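Local coordinates for protein probable transcriptional regulator (Pseudomonas aeruginosa, PDB 2ESN) that probably regulates transcription as a LysR-type factor, binding DNA through a winged helix-turn-helix domain and sensing an unidentified ligand through a periplasmic-binding-protein-like domain, at residues A114-P117 / P118-R122; W296-G299 / Q300-L304; M64-Q68 / R69-L73; F41-A44 / L45-R49; S213-I216 / D217-L220. All blocks are in the same frame, centred on the assembly; numbering follows the deposited sequence.

Overall arrangement
The five contacts fall into two groups, matching the two parts of a LysR-type regulator. Contacts 4 and 3 belong to the DNA-binding domain, their centres about 15 Å apart, and they touch where Met-64 meets Leu-45 and Arg-49. Contacts 1, 2 and 5 belong to the probable ligand-binding domain. Contacts 1 and 2, on neighbouring helices with centres about 11 Å apart, are joined by Arg-122 and Gln-300 and by Leu-115 against Leu-304. Contact 5 stands about 29 Å from contact 1 between centres, and both reach the second subunit. Contacts 4 and 5 lie farthest apart, about 71 Å between centres, on opposite sides of the chain's centre.

Contact 1 (A114-P117 / P118-R122); sequences ALLP and PLMNR
Leu-115 and Leu-119 form one ridge of helix 109-126, their side chains side by side and pointing the same way. CD2 of Leu-115 rests on CG of Leu-119 at 3.9 Å, and the two CD1 atoms face each other at 4.0 Å. Both leucines carry CG anti to the backbone N (chi1 -157° and -152°), which gives the two isobutyl groups the same lean. This pair sits against Leu-301 of helix 293-303, while Leu-115 also reaches Leu-304 and Trp-173. One step round the helix, CD2 of Leu-116 approaches CG of Met-120 at 4.3 Å in a looser second ridge. Leu-132 lies under Leu-116, Leu-119 and Met-120, and Leu-116 also touches Leu-134. The Met-120 chain folds at both outer torsions and meets Leu-242 of the second subunit. On the other side of the helix the rings of Pro-117 and Pro-118 lie side by side, pointing the same way. The ring of Pro-118 fills the hollow beside the preceding turn, where its CD is 3.2 Å from the carbonyl O of Leu-115. Neither proline N carries a hydrogen, and the helix kinks here. The turn is still held by Leu-119 N to Leu-115 O at 3.1 Å, Met-120 N to Leu-116 O at 2.8 Å and Asn-121 N to Pro-117 O at 3.0 Å. These turns belong to the crossover helix of a right-handed beta-alpha-beta unit between parallel strands 102-107 and 131-136, as in the periplasmic-binding-protein-like fold of LysR regulators.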
loop_
_atom_site.group_PDB
_atom_site.type_symbol
_atom_site.label_atom_id
_atom_site.label_comp_id
_atom_site.label_asym_id
_atom_site.label_seq_id
_atom_site.Cartn_x
_atom_site.Cartn_y
_atom_site.Cartn_z
ATOM N N ALA C 114 -24.446 -3.838 -19.084
ATOM C CA ALA C 114 -24.873 -5.047 -19.816
ATOM C C ALA C 114 -25.487 -6.127 -18.862
ATOM O O ALA C 114 -26.508 -6.760 -19.175
ATOM C CB ALA C 114 -23.739 -5.617 -20.724
ATOM N N LEU C 115 -24.875 -6.273 -17.700
ATOM C CA LEU C 115 -25.240 -7.262 -16.704
ATOM C C LEU C 115 -26.349 -6.836 -15.748
ATOM O O LEU C 115 -27.267 -7.573 -15.536
ATOM C CB LEU C 115 -24.046 -7.608 -15.879
ATOM C CG LEU C 115 -23.921 -8.965 -15.098
ATOM C CD1 LEU C 115 -23.445 -8.813 -13.679
ATOM C CD2 LEU C 115 -24.902 -10.129 -15.355
ATOM N N LEU C 116 -26.258 -5.672 -15.142
ATOM C CA LEU C 116 -27.160 -5.381 -14.015
ATOM C C LEU C 116 -28.660 -5.329 -14.330
ATOM O O LEU C 116 -29.451 -5.812 -13.500
ATOM C CB LEU C 116 -26.737 -4.097 -13.285
ATOM C CG LEU C 116 -25.438 -4.171 -12.447
ATOM C CD1 LEU C 116 -25.262 -2.890 -11.555
ATOM C CD2 LEU C 116 -25.431 -5.360 -11.587
ATOM N N PRO C 117 -29.078 -4.680 -15.455
ATOM C CA PRO C 117 -30.529 -4.622 -15.739
ATOM C C PRO C 117 -31.217 -5.984 -15.776
ATOM O O PRO C 117 -32.196 -6.156 -15.043
ATOM C CB PRO C 117 -30.590 -3.863 -17.099
ATOM C CG PRO C 117 -29.309 -2.813 -16.904
ATOM C CD PRO C 117 -28.304 -3.837 -16.418
ATOM N N PRO C 118 -30.727 -6.934 -16.601
ATOM C CA PRO C 118 -31.410 -8.220 -16.582
ATOM C C PRO C 118 -31.144 -9.075 -15.329
ATOM O O PRO C 118 -32.016 -9.854 -14.922
ATOM C CB PRO C 118 -30.904 -8.926 -17.853
ATOM C CG PRO C 118 -29.513 -8.365 -18.117
ATOM C CD PRO C 118 -29.609 -6.896 -17.586
ATOM N N LEU C 119 -29.959 -8.949 -14.747
ATOM C CA LEU C 119 -29.617 -9.738 -13.561
ATOM C C LEU C 119 -30.513 -9.303 -12.416
ATOM O O LEU C 119 -31.129 -10.136 -11.789
ATOM C CB LEU C 119 -28.169 -9.487 -13.130
ATOM C CG LEU C 119 -27.376 -10.579 -12.376
ATOM C CD1 LEU C 119 -26.359 -10.039 -11.295
ATOM C CD2 LEU C 119 -27.972 -11.983 -12.030
ATOM N N MET C 120 -30.579 -8.008 -12.155
ATOM C CA MET C 120 -31.381 -7.519 -11.067
ATOM C C MET C 120 -32.894 -7.540 -11.332
ATOM O O MET C 120 -33.694 -7.564 -10.411
ATOM C CB MET C 120 -30.873 -6.188 -10.583
ATOM C CG MET C 120 -29.330 -6.226 -10.118
ATOM S SD MET C 120 -28.862 -7.438 -8.916
ATOM C CE MET C 120 -29.773 -6.939 -7.580
ATOM N N ASN C 121 -33.281 -7.547 -12.601
ATOM C CA ASN C 121 -34.663 -7.754 -12.957
ATOM C C ASN C 121 -35.153 -9.094 -12.362
ATOM O O ASN C 121 -36.282 -9.168 -11.910
ATOM C CB ASN C 121 -34.825 -7.808 -14.494
ATOM C CG ASN C 121 -36.275 -8.024 -14.870
ATOM O OD1 ASN C 121 -37.139 -7.142 -14.639
ATOM N ND2 ASN C 121 -36.584 -9.225 -15.181
ATOM N N ARG C 122 -34.324 -10.141 -12.469
ATOM C CA ARG C 122 -34.611 -11.431 -11.913
ATOM C C ARG C 122 -34.398 -11.425 -10.369
ATOM O O ARG C 122 -35.304 -11.763 -9.593
ATOM C CB ARG C 122 -33.705 -12.493 -12.573
ATOM C CG ARG C 122 -33.902 -13.893 -11.975
ATOM C CD ARG C 122 -32.736 -14.834 -12.333
ATOM N NE ARG C 122 -32.691 -15.088 -13.775
ATOM C CZ ARG C 122 -31.776 -15.865 -14.354
ATOM N NH1 ARG C 122 -30.817 -16.425 -13.608
ATOM N NH2 ARG C 122 -31.801 -16.051 -15.673
#

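Contact 2 (W296-G299 / Q300-L304); sequences WMIG and QLKGL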
loop_
_atom_site.group_PDB
_atom_site.type_symbol
_atom_site.label_atom_id
_atom_site.label_comp_id
_atom_site.label_asym_id
_atom_site.label_seq_id
_atom_site.Cartn_x
_atom_site.Cartn_y
_atom_site.Cartn_z
ATOM N N TRP C 296 -23.699 -20.507 -7.048
ATOM C CA TRP C 296 -25.046 -20.040 -7.443
ATOM C C TRP C 296 -24.959 -18.868 -8.461
ATOM O O TRP C 296 -25.614 -18.888 -9.548
ATOM C CB TRP C 296 -25.800 -19.659 -6.202
ATOM C CG TRP C 296 -27.125 -19.001 -6.449
ATOM C CD1 TRP C 296 -28.302 -19.620 -6.716
ATOM C CD2 TRP C 296 -27.406 -17.593 -6.406
ATOM N NE1 TRP C 296 -29.296 -18.691 -6.842
ATOM C CE2 TRP C 296 -28.771 -17.436 -6.701
ATOM C CE3 TRP C 296 -26.613 -16.444 -6.200
ATOM C CZ2 TRP C 296 -29.398 -16.189 -6.742
ATOM C CZ3 TRP C 296 -27.251 -15.165 -6.246
ATOM C CH2 TRP C 296 -28.633 -15.068 -6.523
ATOM N N MET C 297 -24.126 -17.871 -8.126
ATOM C CA MET C 297 -24.028 -16.684 -8.949
ATOM C C MET C 297 -23.487 -17.070 -10.304
ATOM O O MET C 297 -23.947 -16.565 -11.354
ATOM C CB MET C 297 -23.209 -15.584 -8.286
ATOM C CG MET C 297 -23.130 -14.287 -9.175
ATOM S SD MET C 297 -24.697 -13.479 -9.519
ATOM C CE MET C 297 -24.916 -12.735 -8.048
ATOM N N ILE C 298 -22.521 -17.994 -10.324
ATOM C CA ILE C 298 -22.039 -18.505 -11.601
ATOM C C ILE C 298 -23.194 -19.114 -12.424
ATOM O O ILE C 298 -23.359 -18.810 -13.593
ATOM C CB ILE C 298 -20.925 -19.526 -11.434
ATOM C CG1 ILE C 298 -19.612 -18.840 -11.055
ATOM C CG2 ILE C 298 -20.671 -20.230 -12.741
ATOM C CD1 ILE C 298 -18.581 -19.812 -10.451
ATOM N N GLY C 299 -24.008 -19.969 -11.804
ATOM C CA GLY C 299 -25.178 -20.517 -12.508
ATOM C C GLY C 299 -26.245 -19.483 -12.898
ATOM O O GLY C 299 -26.949 -19.662 -13.899
ATOM N N GLN C 300 -26.377 -18.413 -12.101
ATOM C CA GLN C 300 -27.328 -17.354 -12.420
ATOM C C GLN C 300 -27.068 -16.759 -13.800
ATOM O O GLN C 300 -27.998 -16.680 -14.609
ATOM C CB GLN C 300 -27.388 -16.255 -11.344
ATOM C CG GLN C 300 -28.156 -16.658 -10.126
ATOM C CD GLN C 300 -29.590 -17.157 -10.436
ATOM O OE1 GLN C 300 -30.458 -16.369 -10.808
ATOM N NE2 GLN C 300 -29.833 -18.471 -10.263
ATOM N N LEU C 301 -25.816 -16.372 -14.086
ATOM C CA LEU C 301 -25.479 -15.779 -15.394
ATOM C C LEU C 301 -25.612 -16.764 -16.567
ATOM O O LEU C 301 -25.708 -16.346 -17.729
ATOM C CB LEU C 301 -24.094 -15.182 -15.378
ATOM C CG LEU C 301 -23.987 -13.755 -14.844
ATOM C CD1 LEU C 301 -24.513 -13.676 -13.442
ATOM C CD2 LEU C 301 -22.541 -13.191 -14.928
ATOM N N LYS C 302 -25.678 -18.058 -16.246
ATOM C CA LYS C 302 -25.579 -19.089 -17.259
ATOM C C LYS C 302 -26.670 -18.950 -18.265
ATOM O O LYS C 302 -26.375 -18.667 -19.429
ATOM C CB LYS C 302 -25.427 -20.522 -16.673
ATOM C CG LYS C 302 -23.923 -20.955 -16.723
ATOM C CD LYS C 302 -23.452 -21.990 -15.664
ATOM C CE LYS C 302 -21.911 -22.144 -15.794
ATOM N NZ LYS C 302 -21.121 -22.702 -14.589
ATOM N N GLY C 303 -27.926 -19.061 -17.839
ATOM C CA GLY C 303 -29.000 -18.880 -18.811
ATOM C C GLY C 303 -29.481 -17.438 -18.983
ATOM O O GLY C 303 -30.369 -17.191 -19.810
ATOM N N LEU C 304 -28.907 -16.493 -18.219
ATOM C CA LEU C 304 -29.351 -15.080 -18.257
ATOM C C LEU C 304 -29.566 -14.422 -19.659
ATOM O O LEU C 304 -28.651 -14.392 -20.462
ATOM C CB LEU C 304 -28.423 -14.208 -17.388
ATOM C CG LEU C 304 -28.945 -12.793 -17.120
ATOM C CD1 LEU C 304 -30.263 -12.716 -16.267
ATOM C CD2 LEU C 304 -27.852 -11.975 -16.507
HETATM O O HOH W 1 -27.697 -20.539 -9.966
#
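The side-chain amide of Gln-300 lies stacked on the indole of Trp-296, one helical turn earlier, with the two planes only 13° apart. CG of Gln-300 stands over the six-membered ring, 3.7 Å from its centroid, in a CH-pi contact. The amide continues across CE2 and CZ2, with CD of Gln-300 3.8 Å from each. Two torsions set this up: the indole swings anti to its own backbone N (chi1 173°), and the glutamine chain bends at chi2 (-54°) to fold back over it. A water closes the small ring beside the stack, donating to the carbonyl O of Trp-296 at 2.7 Å and accepting from NE2 of Gln-300 at 3.0 Å. The same carbonyl O takes the backbone N of Gln-300 at 2.7 Å. On another side of the helix, SD of Met-297 approaches CD1 of Leu-301 at 3.9 Å, the two chains passing at a slant. Met-297 continues to Phe-103 and Phe-105, and Leu-301 to Trp-173. Ile-298 and Lys-302 run alongside each other toward His-171. The other end of the amide belongs to a neighbouring helix, for OE1 of Gln-300 accepts from NH1 of Arg-122. With its NE2 on water and its OE1 on a guanidinium, the amide is fixed in rotation, and the nearby positive charge would probably polarise it as it lies flat on the tryptophan.

Contact 3 (M64-Q68 / R69-L73); sequences MQPTQ and RAEHL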
loop_
_atom_site.group_PDB
_atom_site.type_symbol
_atom_site.label_atom_id
_atom_site.label_comp_id
_atom_site.label_asym_id
_atom_site.label_seq_id
_atom_site.Cartn_x
_atom_site.Cartn_y
_atom_site.Cartn_z
ATOM N N MET C 64 -34.744 -8.073 33.545
ATOM C CA MET C 64 -33.363 -8.223 34.005
ATOM C C MET C 64 -32.600 -6.949 33.735
ATOM O O MET C 64 -32.339 -6.599 32.587
ATOM C CB MET C 64 -32.718 -9.484 33.389
ATOM C CG MET C 64 -33.482 -10.781 33.779
ATOM S SD MET C 64 -33.426 -11.366 35.411
ATOM C CE MET C 64 -31.678 -11.779 35.438
ATOM N N GLN C 65 -32.271 -6.253 34.802
ATOM C CA GLN C 65 -31.633 -4.977 34.715
ATOM C C GLN C 65 -30.115 -5.112 34.938
ATOM O O GLN C 65 -29.697 -5.579 36.006
ATOM C CB GLN C 65 -32.214 -4.066 35.791
ATOM C CG GLN C 65 -31.729 -2.632 35.688
ATOM C CD GLN C 65 -32.076 -1.941 34.328
ATOM O OE1 GLN C 65 -33.149 -2.201 33.706
ATOM N NE2 GLN C 65 -31.163 -1.054 33.873
ATOM N N PRO C 66 -29.302 -4.703 33.939
ATOM C CA PRO C 66 -27.859 -4.801 33.942
ATOM C C PRO C 66 -27.214 -3.890 35.001
ATOM O O PRO C 66 -27.613 -2.734 35.132
ATOM C CB PRO C 66 -27.464 -4.364 32.519
ATOM C CG PRO C 66 -28.602 -3.650 31.956
ATOM C CD PRO C 66 -29.818 -4.144 32.668
ATOM N N THR C 67 -26.259 -4.412 35.767
ATOM C CA THR C 67 -25.421 -3.570 36.649
ATOM C C THR C 67 -24.632 -2.608 35.729
ATOM O O THR C 67 -24.627 -2.773 34.498
ATOM C CB THR C 67 -24.454 -4.413 37.529
ATOM O OG1 THR C 67 -23.571 -5.178 36.693
ATOM C CG2 THR C 67 -25.226 -5.383 38.493
ATOM N N GLN C 68 -24.035 -1.574 36.313
ATOM C CA GLN C 68 -23.322 -0.534 35.529
ATOM C C GLN C 68 -22.036 -1.090 34.881
ATOM O O GLN C 68 -21.678 -0.742 33.762
ATOM C CB GLN C 68 -23.082 0.742 36.370
ATOM C CG GLN C 68 -23.141 0.569 37.921
ATOM C CD GLN C 68 -24.423 -0.169 38.462
ATOM O OE1 GLN C 68 -24.322 -1.125 39.252
ATOM N NE2 GLN C 68 -25.608 0.289 38.044
ATOM N N ARG C 69 -21.405 -2.014 35.596
ATOM C CA ARG C 69 -20.355 -2.893 35.056
ATOM C C ARG C 69 -20.758 -3.560 33.768
ATOM O O ARG C 69 -20.051 -3.452 32.768
ATOM C CB ARG C 69 -20.060 -4.016 36.063
ATOM C CG ARG C 69 -19.930 -3.542 37.487
ATOM C CD ARG C 69 -18.645 -2.780 37.659
ATOM N NE ARG C 69 -17.526 -3.544 37.126
ATOM C CZ ARG C 69 -17.045 -4.658 37.673
ATOM N NH1 ARG C 69 -16.025 -5.262 37.096
ATOM N NH2 ARG C 69 -17.574 -5.176 38.780
ATOM N N ALA C 70 -21.884 -4.291 33.826
ATOM C CA ALA C 70 -22.413 -5.080 32.707
ATOM C C ALA C 70 -22.616 -4.190 31.480
ATOM O O ALA C 70 -22.376 -4.595 30.328
ATOM C CB ALA C 70 -23.697 -5.771 33.100
ATOM N N GLU C 71 -23.036 -2.964 31.753
ATOM C CA GLU C 71 -23.223 -1.967 30.710
ATOM C C GLU C 71 -21.949 -1.723 29.881
ATOM O O GLU C 71 -22.014 -1.696 28.668
ATOM C CB GLU C 71 -23.681 -0.665 31.376
ATOM C CG GLU C 71 -24.878 -0.029 30.725
ATOM C CD GLU C 71 -26.172 -0.733 31.073
ATOM O OE1 GLU C 71 -26.606 -0.692 32.253
ATOM O OE2 GLU C 71 -26.774 -1.302 30.137
ATOM N N HIS C 72 -20.796 -1.552 30.546
ATOM C CA HIS C 72 -19.484 -1.292 29.861
ATOM C C HIS C 72 -19.054 -2.453 28.956
ATOM O O HIS C 72 -18.578 -2.264 27.802
ATOM C CB HIS C 72 -18.365 -0.983 30.881
ATOM C CG HIS C 72 -18.736 0.043 31.915
ATOM N ND1 HIS C 72 -19.760 0.957 31.737
ATOM C CD2 HIS C 72 -18.196 0.319 33.131
ATOM C CE1 HIS C 72 -19.846 1.735 32.805
ATOM N NE2 HIS C 72 -18.910 1.369 33.667
ATOM N N LEU C 73 -19.310 -3.658 29.461
ATOM C CA LEU C 73 -18.905 -4.904 28.820
ATOM C C LEU C 73 -19.764 -5.309 27.616
ATOM O O LEU C 73 -19.290 -6.035 26.737
ATOM C CB LEU C 73 -18.894 -6.024 29.879
ATOM C CG LEU C 73 -18.478 -7.447 29.447
ATOM C CD1 LEU C 73 -17.046 -7.477 28.863
ATOM C CD2 LEU C 73 -18.567 -8.367 30.634
#
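Thr-67, at the N-cap of helix 68-87, turns OG1 toward Ala-70 N, a weak capping bond of 3.4 Å. Its chi1 of 60° sets the hydroxyl between the backbone N and the carbonyl carbon, alongside the first turn. The carbonyl O of Thr-67 receives the backbone N of Glu-71 at 3.2 Å. Just before the cap, the ring of Pro-66 lies against the Glu-71 carboxylate, with CG 3.5 Å from OE2, while its CB touches the methyl of Ala-70 at 4.1 Å. His-72 lays its imidazole under the carbonyl of Gln-68: the oxygen hangs 3.2 Å above the ring plane, over its centre, and His-72 N bonds weakly to that oxygen. A second shell positions these groups. OG1 of Thr-67 is hydrogen-bonded to OD2 of Asp-54, Pro-66 packs on Tyr-22 and Phe-57, and Ala-70 packs on Phe-18. Farther out, Arg-69 makes a cation-pi contact with Trp-91 of the third subunit, which also packs on Leu-73. The strand, cap and helix thus join the wing hairpin, strands 57-60 and 63-66, to the long linker helix, a passage characteristic of the winged helix-turn-helix domain of LysR-type regulators.

Contact 4 (F41-A44 / L45-R49); sequences FSHA and LGRLR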
loop_
_atom_site.group_PDB
_atom_site.type_symbol
_atom_site.label_atom_id
_atom_site.label_comp_id
_atom_site.label_asym_id
_atom_site.label_seq_id
_atom_site.Cartn_x
_atom_site.Cartn_y
_atom_site.Cartn_z
ATOM N N PHE C 41 -30.055 -22.179 31.079
ATOM C CA PHE C 41 -29.828 -20.754 31.061
ATOM C C PHE C 41 -29.457 -20.213 32.433
ATOM O O PHE C 41 -28.578 -19.366 32.585
ATOM C CB PHE C 41 -31.040 -19.962 30.539
ATOM C CG PHE C 41 -30.683 -18.528 30.145
ATOM C CD1 PHE C 41 -30.163 -18.245 28.869
ATOM C CD2 PHE C 41 -30.840 -17.489 31.047
ATOM C CE1 PHE C 41 -29.798 -16.935 28.487
ATOM C CE2 PHE C 41 -30.475 -16.172 30.697
ATOM C CZ PHE C 41 -29.950 -15.883 29.428
ATOM N N SER C 42 -30.188 -20.652 33.436
ATOM C CA SER C 42 -30.037 -20.041 34.743
ATOM C C SER C 42 -28.676 -20.502 35.344
ATOM O O SER C 42 -27.987 -19.721 35.999
ATOM C CB SER C 42 -31.198 -20.506 35.603
ATOM O OG SER C 42 -31.131 -19.955 36.895
ATOM N N HIS C 43 -28.303 -21.762 35.084
ATOM C CA HIS C 43 -27.005 -22.301 35.503
ATOM C C HIS C 43 -25.911 -21.471 34.818
ATOM O O HIS C 43 -24.946 -21.048 35.464
ATOM C CB HIS C 43 -26.886 -23.821 35.168
ATOM C CG HIS C 43 -25.514 -24.421 35.395
ATOM N ND1 HIS C 43 -24.736 -24.153 36.515
ATOM C CD2 HIS C 43 -24.822 -25.354 34.688
ATOM C CE1 HIS C 43 -23.601 -24.832 36.442
ATOM N NE2 HIS C 43 -23.626 -25.567 35.347
ATOM N N ALA C 44 -26.064 -21.212 33.522
ATOM C CA ALA C 44 -25.019 -20.515 32.744
ATOM C C ALA C 44 -24.845 -19.123 33.282
ATOM O O ALA C 44 -23.699 -18.651 33.443
ATOM C CB ALA C 44 -25.363 -20.484 31.263
ATOM N N LEU C 45 -25.980 -18.459 33.580
ATOM C CA LEU C 45 -25.918 -17.107 34.134
ATOM C C LEU C 45 -25.197 -17.143 35.503
ATOM O O LEU C 45 -24.457 -16.229 35.810
ATOM C CB LEU C 45 -27.328 -16.502 34.286
ATOM C CG LEU C 45 -27.489 -15.197 35.086
ATOM C CD1 LEU C 45 -26.652 -14.031 34.517
ATOM C CD2 LEU C 45 -29.043 -14.803 35.204
ATOM N N GLY C 46 -25.430 -18.214 36.288
ATOM C CA GLY C 46 -24.789 -18.402 37.565
ATOM C C GLY C 46 -23.280 -18.543 37.411
ATOM O O GLY C 46 -22.538 -17.928 38.147
ATOM N N ARG C 47 -22.837 -19.369 36.460
ATOM C CA ARG C 47 -21.430 -19.489 36.155
ATOM C C ARG C 47 -20.769 -18.160 35.715
ATOM O O ARG C 47 -19.636 -17.869 36.105
ATOM C CB ARG C 47 -21.226 -20.570 35.098
ATOM C CG ARG C 47 -21.647 -21.969 35.547
ATOM C CD ARG C 47 -21.456 -22.887 34.382
ATOM N NE ARG C 47 -20.110 -22.627 33.867
ATOM C CZ ARG C 47 -19.688 -22.923 32.637
ATOM N NH1 ARG C 47 -20.501 -23.537 31.794
ATOM N NH2 ARG C 47 -18.433 -22.645 32.282
ATOM N N LEU C 48 -21.465 -17.379 34.878
ATOM C CA LEU C 48 -20.938 -16.135 34.404
ATOM C C LEU C 48 -20.858 -15.170 35.582
ATOM O O LEU C 48 -19.878 -14.404 35.681
ATOM C CB LEU C 48 -21.795 -15.552 33.239
ATOM C CG LEU C 48 -21.081 -14.431 32.424
ATOM C CD1 LEU C 48 -19.638 -14.836 31.989
ATOM C CD2 LEU C 48 -21.799 -14.052 31.209
ATOM N N ARG C 49 -21.828 -15.173 36.496
ATOM C CA ARG C 49 -21.734 -14.279 37.667
ATOM C C ARG C 49 -20.488 -14.622 38.547
ATOM O O ARG C 49 -19.854 -13.748 39.130
ATOM C CB ARG C 49 -22.983 -14.369 38.545
ATOM C CG ARG C 49 -24.251 -13.803 37.919
ATOM C CD ARG C 49 -25.504 -14.058 38.784
ATOM N NE ARG C 49 -26.585 -13.112 38.393
ATOM C CZ ARG C 49 -27.894 -13.370 38.416
ATOM N NH1 ARG C 49 -28.334 -14.560 38.798
ATOM N NH2 ARG C 49 -28.759 -12.426 38.042
#
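Arg-47 comes back along helix 38-52 to meet His-43, one turn earlier. Its CB sits 3.5 Å from the carbonyl O of Ala-44, and its CG, anti to the carbonyl carbon (chi1 -63°), passes 3.4 Å from the carbonyl O of His-43. CG also touches CE1 of the imidazole at 3.6 Å. CD then moves over the ring face, off centre toward the rim, in a CH-pi contact 3.8 Å from the centroid. At chi3 (49°) the chain bends, leaving the guanidinium plane 45° from the imidazole, with NE of Arg-47 4.8 Å from NE2 of His-43. NH2 ends in a salt bridge with Asp-11, so the charged tip is held by the N-terminal part of the chain while the methylenes cover the histidine. Helix 38-52 follows helix 27-34 as the second helix of the helix-turn-helix, the recognition helix that in relatives enters the DNA major groove. Phe-41 lies on its inner side, against Val-17, Leu-21 and Ala-31, and Leu-48 packs on Phe-18. Backbone bonds hold the turn: Leu-45 N to Phe-41 O and Leu-48 N to Ala-44 O both measure 2.9 Å. CD2 of Leu-45 lies over one face of the Arg-49 guanidinium, whose NE and NH2 bond the carbonyl oxygens of Glu-55 and Phe-57.

Contact 5 (S213-I216 / D217-L220); sequences SGVI and DRLL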
loop_
_atom_site.group_PDB
_atom_site.type_symbol
_atom_site.label_atom_id
_atom_site.label_comp_id
_atom_site.label_asym_id
_atom_site.label_seq_id
_atom_site.Cartn_x
_atom_site.Cartn_y
_atom_site.Cartn_z
ATOM N N SER C 213 -4.029 3.321 -25.034
ATOM C CA SER C 213 -4.583 3.064 -26.348
ATOM C C SER C 213 -5.935 2.394 -26.184
ATOM O O SER C 213 -6.167 1.815 -25.126
ATOM C CB SER C 213 -3.619 2.127 -27.103
ATOM O OG SER C 213 -3.772 0.826 -26.581
ATOM N N GLY C 214 -6.791 2.399 -27.219
ATOM C CA GLY C 214 -8.091 1.645 -27.225
ATOM C C GLY C 214 -7.879 0.220 -27.753
ATOM O O GLY C 214 -6.811 -0.071 -28.347
ATOM N N VAL C 215 -8.825 -0.696 -27.514
ATOM C CA VAL C 215 -8.674 -2.102 -28.013
ATOM C C VAL C 215 -8.674 -2.074 -29.554
ATOM O O VAL C 215 -8.005 -2.854 -30.222
ATOM C CB VAL C 215 -9.808 -3.038 -27.498
ATOM C CG1 VAL C 215 -11.219 -2.378 -27.792
ATOM C CG2 VAL C 215 -9.684 -4.450 -28.138
ATOM N N ILE C 216 -9.411 -1.127 -30.115
ATOM C CA ILE C 216 -9.384 -0.941 -31.574
ATOM C C ILE C 216 -8.032 -0.438 -32.100
ATOM O O ILE C 216 -7.667 -0.708 -33.238
ATOM C CB ILE C 216 -10.548 -0.015 -32.009
ATOM C CG1 ILE C 216 -11.859 -0.528 -31.413
ATOM C CG2 ILE C 216 -10.592 0.152 -33.553
ATOM C CD1 ILE C 216 -12.340 -1.899 -31.968
ATOM N N ASP C 217 -7.316 0.349 -31.295
ATOM C CA ASP C 217 -6.026 0.904 -31.722
ATOM C C ASP C 217 -5.011 -0.209 -31.846
ATOM O O ASP C 217 -4.269 -0.271 -32.816
ATOM C CB ASP C 217 -5.508 1.944 -30.727
ATOM C CG ASP C 217 -6.335 3.193 -30.716
ATOM O OD1 ASP C 217 -6.814 3.560 -29.620
ATOM O OD2 ASP C 217 -6.562 3.793 -31.805
ATOM N N ARG C 218 -4.959 -1.036 -30.812
ATOM C CA ARG C 218 -4.223 -2.303 -30.814
ATOM C C ARG C 218 -4.551 -3.066 -32.105
ATOM O O ARG C 218 -3.656 -3.274 -32.928
ATOM C CB ARG C 218 -4.593 -3.107 -29.556
ATOM C CG ARG C 218 -3.518 -3.115 -28.417
ATOM C CD ARG C 218 -4.104 -3.479 -27.006
ATOM N NE ARG C 218 -4.389 -2.224 -26.335
ATOM C CZ ARG C 218 -5.526 -1.844 -25.734
ATOM N NH1 ARG C 218 -6.568 -2.664 -25.568
ATOM N NH2 ARG C 218 -5.559 -0.617 -25.224
ATOM N N LEU C 219 -5.826 -3.436 -32.294
ATOM C CA LEU C 219 -6.297 -4.070 -33.536
ATOM C C LEU C 219 -5.885 -3.394 -34.855
ATOM O O LEU C 219 -5.508 -4.087 -35.812
ATOM C CB LEU C 219 -7.839 -4.272 -33.506
ATOM C CG LEU C 219 -8.665 -4.923 -34.645
ATOM C CD1 LEU C 219 -10.133 -4.818 -34.389
ATOM C CD2 LEU C 219 -8.479 -4.226 -35.936
ATOM N N LEU C 220 -6.005 -2.057 -34.944
ATOM C CA LEU C 220 -5.791 -1.337 -36.214
ATOM C C LEU C 220 -4.307 -1.307 -36.542
ATOM O O LEU C 220 -3.919 -1.385 -37.705
ATOM C CB LEU C 220 -6.288 0.112 -36.139
ATOM C CG LEU C 220 -7.785 0.412 -36.356
ATOM C CD1 LEU C 220 -8.057 1.883 -36.073
ATOM C CD2 LEU C 220 -8.148 0.059 -37.793
#
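A bond from Arg-218 N to Gly-214 O, 3.2 Å and almost straight at 171°, closes the first turn of helix 215-221. Leu-219 N follows onto Val-215 O at 3.1 Å, and Leu-220 N onto Ile-216 O at 2.7 Å. This is the helical connection between parallel strands 202-206 and 228-233, a beta-alpha-beta unit of the probable ligand-binding domain, and Gly-214 is the N-cap of the helix. Asp-217 reaches back to the cap, where OD1 uses its anti lone pair to accept from Gly-214 N at 2.7 Å. Its other oxygen, OD2, forms a salt bridge with Arg-227. On the apolar side CG2 of Ile-216 lies 4.0 Å from CD1 of Leu-220, both residues packing on Tyr-198. The buried Arg-218 bends at chi3 (-95°) and folds its guanidinium back over the start of the helix, with NH1 in a salt bridge to Glu-159. The carbonyl O of Gly-214 lies over the centre of one guanidinium face, 3.3 Å from the guanidinium plane. Ser-213 receives two bonds from Arg-218 on a single oxygen: NE gives a weak one, while NH2 of Arg-218 lies 2.7 Å from OG of Ser-213, the hydroxyl oxygen 22° out of the guanidinium plane.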